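Local coordinates for protein angel homolog 2 (Homo sapiens, PDB 6RW0) that hydrolyses 2',3'-cyclic phosphates as a member of the CCR4 family of deadenylases, and probably binds mRNA 3'-untranslated regions, at residues 60-63 and 64-67; 70-73 and 74-77; 118-122 and 123-127; 398-401 and 402-406. All coordinates share one frame; numbering follows the deposited sequence.

Contact 1. Residues 60-63 and 64-67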
loop_
_atom_site.group_PDB
_atom_site.type_symbol
_atom_site.label_atom_id
_atom_site.label_comp_id
_atom_site.label_asym_id
_atom_site.label_seq_id
_atom_site.Cartn_x
_atom_site.Cartn_y
_atom_site.Cartn_z
ATOM N N LEU A 60 -2.119 -9.177 -7.987
ATOM C CA LEU A 60 -2.755 -10.474 -7.749
ATOM C C LEU A 60 -1.792 -11.617 -8.073
ATOM O O LEU A 60 -1.502 -11.897 -9.239
ATOM C CB LEU A 60 -4.107 -10.619 -8.460
ATOM C CG LEU A 60 -4.825 -11.966 -8.298
ATOM C CD1 LEU A 60 -5.073 -12.371 -6.860
ATOM C CD2 LEU A 60 -6.143 -11.899 -9.079
ATOM N N SER A 61 -1.294 -12.274 -7.034
ATOM C CA SER A 61 -0.404 -13.416 -7.206
ATOM C C SER A 61 -1.176 -14.605 -7.754
ATOM O O SER A 61 -2.276 -14.906 -7.288
ATOM C CB SER A 61 0.189 -13.750 -5.836
ATOM O OG SER A 61 0.500 -15.126 -5.686
ATOM N N GLN A 62 -0.603 -15.290 -8.749
ATOM C CA GLN A 62 -1.298 -16.436 -9.337
ATOM C C GLN A 62 -1.564 -17.529 -8.307
ATOM O O GLN A 62 -2.649 -18.136 -8.304
ATOM C CB GLN A 62 -0.507 -17.008 -10.512
ATOM C CG GLN A 62 -1.309 -18.005 -11.335
ATOM C CD GLN A 62 -2.456 -17.340 -12.081
ATOM O OE1 GLN A 62 -2.403 -16.155 -12.382
ATOM N NE2 GLN A 62 -3.485 -18.115 -12.408
ATOM N N ASP A 63 -0.583 -17.824 -7.442
ATOM C CA ASP A 63 -0.790 -18.843 -6.420
ATOM C C ASP A 63 -1.956 -18.460 -5.516
ATOM O O ASP A 63 -2.777 -19.309 -5.152
ATOM C CB ASP A 63 0.453 -19.011 -5.542
ATOM C CG ASP A 63 1.579 -19.776 -6.209
ATOM O OD1 ASP A 63 1.429 -20.251 -7.351
ATOM O OD2 ASP A 63 2.644 -19.897 -5.563
ATOM N N LEU A 64 -2.024 -17.182 -5.119
ATOM C CA LEU A 64 -3.110 -16.744 -4.245
ATOM C C LEU A 64 -4.446 -16.728 -4.973
ATOM O O LEU A 64 -5.478 -17.038 -4.370
ATOM C CB LEU A 64 -2.784 -15.388 -3.617
ATOM C CG LEU A 64 -1.522 -15.381 -2.748
ATOM C CD1 LEU A 64 -1.357 -13.987 -2.121
ATOM C CD2 LEU A 64 -1.541 -16.472 -1.693
ATOM N N LEU A 65 -4.452 -16.411 -6.268
ATOM C CA LEU A 65 -5.672 -16.514 -7.053
ATOM C C LEU A 65 -6.188 -17.947 -7.031
ATOM O O LEU A 65 -7.352 -18.200 -6.699
ATOM C CB LEU A 65 -5.361 -16.060 -8.476
ATOM C CG LEU A 65 -6.468 -15.904 -9.506
ATOM C CD1 LEU A 65 -5.876 -15.219 -10.745
ATOM C CD2 LEU A 65 -7.083 -17.239 -9.883
ATOM N N GLU A 66 -5.309 -18.904 -7.339
ATOM C CA GLU A 66 -5.704 -20.308 -7.416
ATOM C C GLU A 66 -6.086 -20.867 -6.055
ATOM O O GLU A 66 -6.992 -21.707 -5.972
ATOM C CB GLU A 66 -4.590 -21.109 -8.096
ATOM C CG GLU A 66 -4.493 -20.740 -9.572
ATOM C CD GLU A 66 -3.357 -21.394 -10.312
ATOM O OE1 GLU A 66 -2.636 -22.213 -9.710
ATOM O OE2 GLU A 66 -3.190 -21.068 -11.506
ATOM N N ASP A 67 -5.437 -20.400 -4.988
ATOM C CA ASP A 67 -5.749 -20.862 -3.644
ATOM C C ASP A 67 -7.073 -20.306 -3.142
ATOM O O ASP A 67 -7.611 -20.804 -2.149
ATOM C CB ASP A 67 -4.694 -20.369 -2.652
ATOM C CG ASP A 67 -3.425 -21.183 -2.667
ATOM O OD1 ASP A 67 -3.382 -22.243 -3.325
ATOM O OD2 ASP A 67 -2.459 -20.745 -2.003
HETATM O O HOH W 1 -1.899 -22.076 -5.322
HETATM O O HOH W 2 -0.096 -20.953 -9.409
#
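S61 O accepts from L65 N at 2.8 Å, and the two rungs that follow, E66 N to Q62 O (2.9 Å) and D67 N to D63 O (2.9 Å), wind 62-67 into a short alpha-helix. S61 is its N-cap: OG takes L64 N in a weak bond of 3.3 Å, and Q107 also bonds that hydroxyl. Q62 starts with CG anti to the backbone N (chi1 -168°) and bends at chi2, which carries its amide round to E66 one turn on. There NE2 donates almost straight (171°) to E66 OE2 at 3.1 Å; the oxygen lies in the amide plane but is met on its anti side and well out of the carboxylate plane, amide and carboxylate being nearly perpendicular (81°). R85 at OE1 and the L80 carbonyl at NE2 fix the amide's rotation. A water links D63 OD1 to E66 OE1, which may ease the repulsion between these like charges. On the buried flank L60, its side chain about 5 Å from the bound magnesium ion, crosses L65 at about a right angle, CD2 to CD1 3.7 Å. The helix leans with L64 on strands 100-107 and 137-144, and with L65 on helix 82-96.

Contact 2. Residues 70-73 and 74-77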
loop_
_atom_site.group_PDB
_atom_site.type_symbol
_atom_site.label_atom_id
_atom_site.label_comp_id
_atom_site.label_asym_id
_atom_site.label_seq_id
_atom_site.Cartn_x
_atom_site.Cartn_y
_atom_site.Cartn_z
ATOM N N HIS A 70 -12.656 -19.441 -5.043
ATOM C CA HIS A 70 -14.034 -19.056 -4.759
ATOM C C HIS A 70 -14.271 -17.554 -4.901
ATOM O O HIS A 70 -15.417 -17.143 -5.110
ATOM C CB HIS A 70 -14.415 -19.523 -3.347
ATOM C CG HIS A 70 -13.582 -18.901 -2.273
ATOM N ND1 HIS A 70 -12.242 -19.189 -2.111
ATOM C CD2 HIS A 70 -13.884 -17.974 -1.333
ATOM C CE1 HIS A 70 -11.760 -18.469 -1.113
ATOM N NE2 HIS A 70 -12.738 -17.732 -0.617
ATOM N N LEU A 71 -13.228 -16.730 -4.789
ATOM C CA LEU A 71 -13.364 -15.289 -4.952
ATOM C C LEU A 71 -13.502 -14.889 -6.410
ATOM O O LEU A 71 -13.909 -13.754 -6.689
ATOM C CB LEU A 71 -12.128 -14.580 -4.399
ATOM C CG LEU A 71 -11.861 -14.805 -2.916
ATOM C CD1 LEU A 71 -10.579 -14.104 -2.490
ATOM C CD2 LEU A 71 -13.020 -14.351 -2.047
ATOM N N TYR A 72 -13.161 -15.795 -7.337
ATOM C CA TYR A 72 -13.045 -15.488 -8.766
ATOM C C TYR A 72 -14.018 -16.298 -9.609
ATOM O O TYR A 72 -13.833 -16.409 -10.830
ATOM C CB TYR A 72 -11.591 -15.648 -9.234
ATOM C CG TYR A 72 -10.676 -14.889 -8.312
ATOM C CD1 TYR A 72 -10.726 -13.493 -8.248
ATOM C CD2 TYR A 72 -9.830 -15.549 -7.438
ATOM C CE1 TYR A 72 -9.937 -12.790 -7.369
ATOM C CE2 TYR A 72 -9.039 -14.861 -6.563
ATOM C CZ TYR A 72 -9.089 -13.481 -6.520
ATOM O OH TYR A 72 -8.293 -12.825 -5.618
ATOM N N ARG A 73 -15.023 -16.776 -8.915
ATOM C CA ARG A 73 -16.081 -17.608 -9.680
ATOM C C ARG A 73 -16.796 -16.828 -10.819
ATOM O O ARG A 73 -17.270 -17.346 -11.885
ATOM C CB ARG A 73 -17.191 -18.022 -8.710
ATOM C CG ARG A 73 -16.930 -19.222 -7.835
ATOM C CD ARG A 73 -18.142 -19.479 -6.903
ATOM N NE ARG A 73 -18.628 -18.243 -6.282
ATOM C CZ ARG A 73 -19.893 -17.820 -6.290
ATOM N NH1 ARG A 73 -20.849 -18.538 -6.867
ATOM N NH2 ARG A 73 -20.201 -16.670 -5.703
ATOM N N HIS A 74 -16.811 -15.494 -10.651
ATOM C CA HIS A 74 -17.489 -14.640 -11.615
ATOM C C HIS A 74 -16.695 -14.443 -12.896
ATOM O O HIS A 74 -17.253 -13.930 -13.871
ATOM C CB HIS A 74 -17.745 -13.278 -10.966
ATOM C CG HIS A 74 -16.494 -12.584 -10.519
ATOM N ND1 HIS A 74 -15.812 -12.932 -9.373
ATOM C CD2 HIS A 74 -15.799 -11.564 -11.075
ATOM C CE1 HIS A 74 -14.753 -12.154 -9.240
ATOM N NE2 HIS A 74 -14.722 -11.314 -10.261
ATOM N N CYS A 75 -15.428 -14.842 -12.922
ATOM C CA CYS A 75 -14.540 -14.570 -14.043
ATOM C C CYS A 75 -14.632 -15.660 -15.098
ATOM O O CYS A 75 -14.742 -16.845 -14.776
ATOM C CB CYS A 75 -13.103 -14.546 -13.527
ATOM S SG CYS A 75 -12.838 -13.453 -12.153
ATOM N N ARG A 76 -14.566 -15.259 -16.365
ATOM C CA ARG A 76 -14.413 -16.246 -17.425
ATOM C C ARG A 76 -13.096 -16.981 -17.223
ATOM O O ARG A 76 -12.063 -16.364 -16.947
ATOM C CB ARG A 76 -14.468 -15.565 -18.788
ATOM C CG ARG A 76 -15.879 -15.081 -19.110
ATOM C CD ARG A 76 -15.995 -14.445 -20.508
ATOM N NE ARG A 76 -15.321 -15.304 -21.468
ATOM C CZ ARG A 76 -14.152 -15.032 -22.037
ATOM N NH1 ARG A 76 -13.526 -13.885 -21.806
ATOM N NH2 ARG A 76 -13.618 -15.916 -22.863
ATOM N N ARG A 77 -13.136 -18.305 -17.341
ATOM C CA ARG A 77 -11.969 -19.098 -16.969
ATOM C C ARG A 77 -10.702 -18.685 -17.704
ATOM O O ARG A 77 -9.635 -18.630 -17.057
ATOM C CB ARG A 77 -12.240 -20.589 -17.212
ATOM C CG ARG A 77 -13.342 -21.208 -16.377
ATOM C CD ARG A 77 -12.977 -21.232 -14.912
ATOM N NE ARG A 77 -13.552 -20.082 -14.229
ATOM C CZ ARG A 77 -13.332 -19.773 -12.959
ATOM N NH1 ARG A 77 -12.533 -20.527 -12.214
ATOM N NH2 ARG A 77 -13.912 -18.701 -12.437
#
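H74 holds its imidazole between the backbone N and the carbonyl carbon (chi1 59°), a crowded position that folds the ring back toward L71 and Y72; R77 bends at chi2 and chi3 (96°), which curls its guanidinium round to the Y72 carbonyl. The L71 oxygen lies in the plane of the H74 ring, at its edge, 3.1 Å from CE1. C75 SG, from the next residue, sits over one face of the imidazole, offset toward the rim, and also touches Y72 CB at 3.9 Å near the plane of the phenol ring. One face of that ring is covered at its centre by L71 CB. The Y72 hydroxyl is bonded to D417, and the side chain stands about 5 Å from the bound magnesium ion. Y72 O closes a type I beta turn by accepting C75 N at 3.1 Å (164°), the donor standing above the carbonyl plane. R77 NH2 adds a weak, bent bond to the same oxygen at 2.8 Å and a better one to C75 O at 3.1 Å, so that one NH2 bridges the Y72 and C75 carbonyls. S357 OG bonds H74 ND1, and NE2 is bonded to the L409 carbonyl. With an alanine in place of H74, S357 OG and the L409 carbonyl would probably lose these bonds, and a gap would probably open beside C75 SG and W404, whose ring meets the imidazole edge-to-face. The turn lies in the loop between helices 62-67 and 82-96, where L71 and H74 rest on H356 of strand 354-356.

Contact 3. Residues 118-122 and 123-127; sequences SLESL and GYHCE
Backbone bonds across the junction close the C-terminal end of helix 108-121: Y124 N reaches back to L119 O at 3.2 Å and G123 N to E120 O at 2.9 Å, a Schellman motif. G123 turns with phi at 101°, where a side chain would run into the L122 carbonyl oxygen. A CA-H...O contact, E120 CA to Y124 O at 3.5 Å, accompanies them where strand 124-130 begins. Polar side chains add links of unequal strength. In one of two conformers E120 bends at chi2 and offers OE2 to C126 N, a weak bond of 3.0 Å; R116 makes a long, weak ion pair with the same oxygen, and a water joins OE1 to H125 ND1. H125 NE2 donates to E127 OE2 at 2.9 Å, the oxygen near the ring plane but met on its anti side, out of the carboxylate plane; the two side chains project from one face of the strand. The tyrosine ring and apolar side chains come third. Y124, CG anti to its carbonyl carbon (chi1 -70°), presents its ring edge to L119 O, in plane and 3.3 Å from CD2, which L122 CB touches at 3.9 Å. L119 CB packs on C126 SG at 3.7 Å. L119, Y124 and C126 bear on C142 of strand 137-144, and L119 and L122 on helix 82-96; strand 124-130 is an outermost strand of its sheet.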
loop_
_atom_site.group_PDB
_atom_site.type_symbol
_atom_site.label_atom_id
_atom_site.label_comp_id
_atom_site.label_asym_id
_atom_site.label_seq_id
_atom_site.Cartn_x
_atom_site.Cartn_y
_atom_site.Cartn_z
ATOM N N SER A 118 11.252 -7.909 -17.410
ATOM C CA SER A 118 10.431 -7.017 -18.218
ATOM C C SER A 118 10.516 -5.584 -17.713
ATOM O O SER A 118 10.638 -4.649 -18.509
ATOM C CB SER A 118 8.980 -7.501 -18.238
ATOM O OG SER A 118 8.867 -8.749 -18.908
ATOM N N LEU A 119 10.482 -5.387 -16.396
ATOM C CA LEU A 119 10.578 -4.032 -15.872
ATOM C C LEU A 119 11.969 -3.446 -16.084
ATOM O O LEU A 119 12.094 -2.253 -16.383
ATOM C CB LEU A 119 10.191 -4.009 -14.396
ATOM C CG LEU A 119 8.741 -4.403 -14.105
ATOM C CD1 LEU A 119 8.439 -4.404 -12.610
ATOM C CD2 LEU A 119 7.773 -3.461 -14.829
ATOM N N GLU A 120 12.973 -4.281 -15.896
ATOM C CA GLU A 120 14.350 -3.769 -16.176
ATOM C C GLU A 120 14.573 -3.312 -17.665
ATOM O O GLU A 120 15.133 -2.197 -18.090
ATOM C CB GLU A 120 15.419 -4.782 -15.757
ATOM C CG GLU A 120 15.445 -5.071 -14.259
ATOM C CD GLU A 120 16.350 -4.245 -13.352
ATOM O OE1 GLU A 120 17.462 -3.918 -13.779
ATOM O OE2 GLU A 120 15.949 -3.974 -12.201
ATOM N N SER A 121 13.838 -4.018 -18.549
ATOM C CA SER A 121 13.916 -3.645 -19.957
ATOM C C SER A 121 13.264 -2.292 -20.214
ATOM O O SER A 121 13.633 -1.605 -21.173
ATOM C CB SER A 121 13.294 -4.729 -20.841
ATOM O OG SER A 121 11.879 -4.720 -20.772
ATOM N N LEU A 122 12.303 -1.896 -19.379
ATOM C CA LEU A 122 11.627 -0.611 -19.488
ATOM C C LEU A 122 12.384 0.518 -18.794
ATOM O O LEU A 122 11.915 1.664 -18.815
ATOM C CB LEU A 122 10.215 -0.701 -18.896
ATOM C CG LEU A 122 9.210 -1.635 -19.568
ATOM C CD1 LEU A 122 7.888 -1.678 -18.817
ATOM C CD2 LEU A 122 9.001 -1.202 -21.025
ATOM N N GLY A 123 13.534 0.262 -18.179
ATOM C CA GLY A 123 14.348 1.309 -17.556
ATOM C C GLY A 123 14.181 1.381 -16.055
ATOM O O GLY A 123 14.614 2.347 -15.502
ATOM N N TYR A 124 13.587 0.377 -15.429
ATOM C CA TYR A 124 13.396 0.402 -13.970
ATOM C C TYR A 124 14.491 -0.374 -13.251
ATOM O O TYR A 124 14.905 -1.382 -13.744
ATOM C CB TYR A 124 12.098 -0.286 -13.558
ATOM C CG TYR A 124 10.851 0.462 -13.932
ATOM C CD1 TYR A 124 10.405 1.522 -13.183
ATOM C CD2 TYR A 124 10.144 0.119 -15.061
ATOM C CE1 TYR A 124 9.279 2.227 -13.539
ATOM C CE2 TYR A 124 9.013 0.812 -15.435
ATOM C CZ TYR A 124 8.575 1.863 -14.665
ATOM O OH TYR A 124 7.473 2.558 -15.019
ATOM N N HIS A 125 14.937 0.136 -12.122
ATOM C CA HIS A 125 15.732 -0.634 -11.157
ATOM C C HIS A 125 14.699 -1.215 -10.184
ATOM O O HIS A 125 13.934 -0.453 -9.698
ATOM C CB HIS A 125 16.703 0.254 -10.422
ATOM C CG HIS A 125 17.406 -0.541 -9.400
ATOM N ND1 HIS A 125 18.337 -1.446 -9.741
ATOM C CD2 HIS A 125 17.205 -0.694 -8.093
ATOM C CE1 HIS A 125 18.740 -2.071 -8.686
ATOM N NE2 HIS A 125 18.100 -1.594 -7.697
ATOM N N CYS A 126 14.736 -2.499 -9.882
ATOM C CA CYS A 126 13.723 -3.169 -9.072
ATOM C C CYS A 126 14.315 -3.720 -7.782
ATOM O O CYS A 126 15.371 -4.357 -7.797
ATOM C CB CYS A 126 13.129 -4.348 -9.847
ATOM S SG CYS A 126 12.339 -3.879 -11.399
ATOM N N GLU A 127 13.600 -3.507 -6.673
ATOM C CA GLU A 127 13.956 -4.082 -5.377
ATOM C C GLU A 127 12.763 -4.827 -4.800
ATOM O O GLU A 127 11.645 -4.298 -4.778
ATOM C CB GLU A 127 14.412 -2.995 -4.394
ATOM C CG GLU A 127 15.740 -2.335 -4.753
ATOM C CD GLU A 127 16.954 -3.239 -4.560
ATOM O OE1 GLU A 127 16.843 -4.305 -3.903
ATOM O OE2 GLU A 127 18.034 -2.867 -5.072
HETATM O O HOH W 3 19.150 -2.162 -12.576
HETATM O O HOH W 4 16.980 -1.246 -16.317
#

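Contact 4. Residues 398-401 and 402-406; sequences LTEQ and DLWTV
T399 N approaches the D402 carboxylate from above its plane, 41° out of it, and donates to OD2 at 3.0 Å along an almost straight line (178°). W404 CD1 is met obliquely by E400 O and touched by E400 CG (3.8 Å), the extended E400 chain crossing the indole with carboxylate and ring planes inclined to each other. T399 OG1, placed between its own backbone N and carbonyl carbon (chi1 70°), is turned to the first-turn amide and accepts D402 N at 3.0 Å. Together the two reciprocal bonds form a capping box, which starts helix 400-405. With an alanine in place of D402, the T399 amide would probably lose its acceptor and the T399 side chain would be left to cap the first turn alone. The ladder continues with L403 N to T399 O and W404 N to E400 O. At the far end Q401 O is gripped twice, by T405 N and by T405 OG1 (3.0 Å), which reach it from opposite faces of its plane. Beside the cap L398 and L403 cross at about a right angle, CD1 to CD2 3.9 Å; L403 and W404 bear on C355 of strand 354-356, and T399 on F344 and I349.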
loop_
_atom_site.group_PDB
_atom_site.type_symbol
_atom_site.label_atom_id
_atom_site.label_comp_id
_atom_site.label_asym_id
_atom_site.label_seq_id
_atom_site.Cartn_x
_atom_site.Cartn_y
_atom_site.Cartn_z
ATOM N N LEU A 398 -12.915 4.120 -9.819
ATOM C CA LEU A 398 -14.245 3.715 -10.288
ATOM C C LEU A 398 -15.102 3.302 -9.104
ATOM O O LEU A 398 -14.608 3.179 -8.019
ATOM C CB LEU A 398 -14.069 2.546 -11.254
ATOM C CG LEU A 398 -13.208 2.819 -12.476
ATOM C CD1 LEU A 398 -12.998 1.541 -13.246
ATOM C CD2 LEU A 398 -13.837 3.875 -13.361
ATOM N N THR A 399 -16.388 3.176 -9.345
ATOM C CA THR A 399 -17.347 2.696 -8.341
ATOM C C THR A 399 -17.501 1.180 -8.451
ATOM O O THR A 399 -17.085 0.594 -9.424
ATOM C CB THR A 399 -18.711 3.371 -8.492
ATOM O OG1 THR A 399 -19.269 2.870 -9.697
ATOM C CG2 THR A 399 -18.635 4.877 -8.522
ATOM N N GLU A 400 -18.133 0.587 -7.445
ATOM C CA GLU A 400 -18.454 -0.848 -7.406
ATOM C C GLU A 400 -19.364 -1.152 -8.601
ATOM O O GLU A 400 -19.152 -2.132 -9.250
ATOM C CB GLU A 400 -19.149 -1.169 -6.081
ATOM C CG GLU A 400 -19.661 -2.588 -5.992
ATOM C CD GLU A 400 -20.283 -2.928 -4.651
ATOM O OE1 GLU A 400 -20.343 -2.046 -3.818
ATOM O OE2 GLU A 400 -20.703 -4.058 -4.490
ATOM N N GLN A 401 -20.343 -0.296 -8.854
ATOM C CA GLN A 401 -21.289 -0.501 -9.973
ATOM C C GLN A 401 -20.530 -0.458 -11.300
ATOM O O GLN A 401 -20.814 -1.274 -12.142
ATOM C CB GLN A 401 -22.403 0.537 -9.947
ATOM C CG GLN A 401 -23.446 0.273 -11.018
ATOM C CD GLN A 401 -24.516 1.325 -11.142
ATOM O OE1 GLN A 401 -24.475 2.374 -10.515
ATOM N NE2 GLN A 401 -25.490 1.048 -11.983
ATOM N N ASP A 402 -19.569 0.439 -11.447
ATOM C CA ASP A 402 -18.770 0.524 -12.689
ATOM C C ASP A 402 -18.060 -0.811 -12.902
ATOM O O ASP A 402 -18.038 -1.294 -13.976
ATOM C CB ASP A 402 -17.654 1.566 -12.589
ATOM C CG ASP A 402 -18.078 3.017 -12.660
ATOM O OD1 ASP A 402 -19.127 3.276 -13.233
ATOM O OD2 ASP A 402 -17.356 3.858 -12.095
ATOM N N LEU A 403 -17.458 -1.357 -11.860
ATOM C CA LEU A 403 -16.691 -2.613 -11.986
ATOM C C LEU A 403 -17.609 -3.804 -12.267
ATOM O O LEU A 403 -17.200 -4.667 -12.992
ATOM C CB LEU A 403 -15.796 -2.778 -10.761
ATOM C CG LEU A 403 -14.596 -1.838 -10.770
ATOM C CD1 LEU A 403 -13.814 -1.976 -9.486
ATOM C CD2 LEU A 403 -13.707 -2.101 -11.964
ATOM N N TRP A 404 -18.793 -3.857 -11.674
ATOM C CA TRP A 404 -19.683 -4.966 -12.036
ATOM C C TRP A 404 -20.248 -4.814 -13.447
ATOM O O TRP A 404 -20.623 -5.819 -14.061
ATOM C CB TRP A 404 -20.774 -5.210 -10.979
ATOM C CG TRP A 404 -20.176 -5.922 -9.795
ATOM C CD1 TRP A 404 -20.039 -5.444 -8.520
ATOM C CD2 TRP A 404 -19.567 -7.219 -9.802
ATOM N NE1 TRP A 404 -19.395 -6.371 -7.733
ATOM C CE2 TRP A 404 -19.096 -7.470 -8.496
ATOM C CE3 TRP A 404 -19.389 -8.203 -10.783
ATOM C CZ2 TRP A 404 -18.458 -8.658 -8.147
ATOM C CZ3 TRP A 404 -18.745 -9.387 -10.431
ATOM C CH2 TRP A 404 -18.287 -9.598 -9.124
ATOM N N THR A 405 -20.294 -3.591 -13.986
ATOM C CA THR A 405 -20.700 -3.418 -15.379
ATOM C C THR A 405 -19.735 -4.127 -16.317
ATOM O O THR A 405 -20.145 -4.600 -17.387
ATOM C CB THR A 405 -20.780 -1.933 -15.727
ATOM O OG1 THR A 405 -21.807 -1.324 -14.939
ATOM C CG2 THR A 405 -21.122 -1.733 -17.203
ATOM N N VAL A 406 -18.458 -4.214 -15.935
ATOM C CA VAL A 406 -17.460 -4.977 -16.685
ATOM C C VAL A 406 -17.271 -6.376 -16.108
ATOM O O VAL A 406 -16.258 -7.042 -16.364
ATOM C CB VAL A 406 -16.128 -4.202 -16.816
ATOM C CG1 VAL A 406 -16.374 -2.904 -17.551
ATOM C CG2 VAL A 406 -15.459 -3.912 -15.478
#

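Along the chain the contacts come in the order 1, 2, 3, 4, all within the endonuclease/exonuclease/phosphatase family region. Contacts 1 and 2, their centres 12 Å apart, adjoin through L60 and Y72, whose CD1 and OH lie 3.5 Å apart; both contacts border the metal site. Contact 4, 16 Å from contact 2 between centres, joins that cluster from far along the sequence, H74 CD2 meeting W404 CZ3 at 3.7 Å. Thus 60-67, 70-77 and 398-406 form a chain of touching elements leading from the metal site outward. Contact 3 stands apart, about 23 Å from contact 1 and 32 Å from contact 4 between centres, where helix 108-121 turns into an outermost strand.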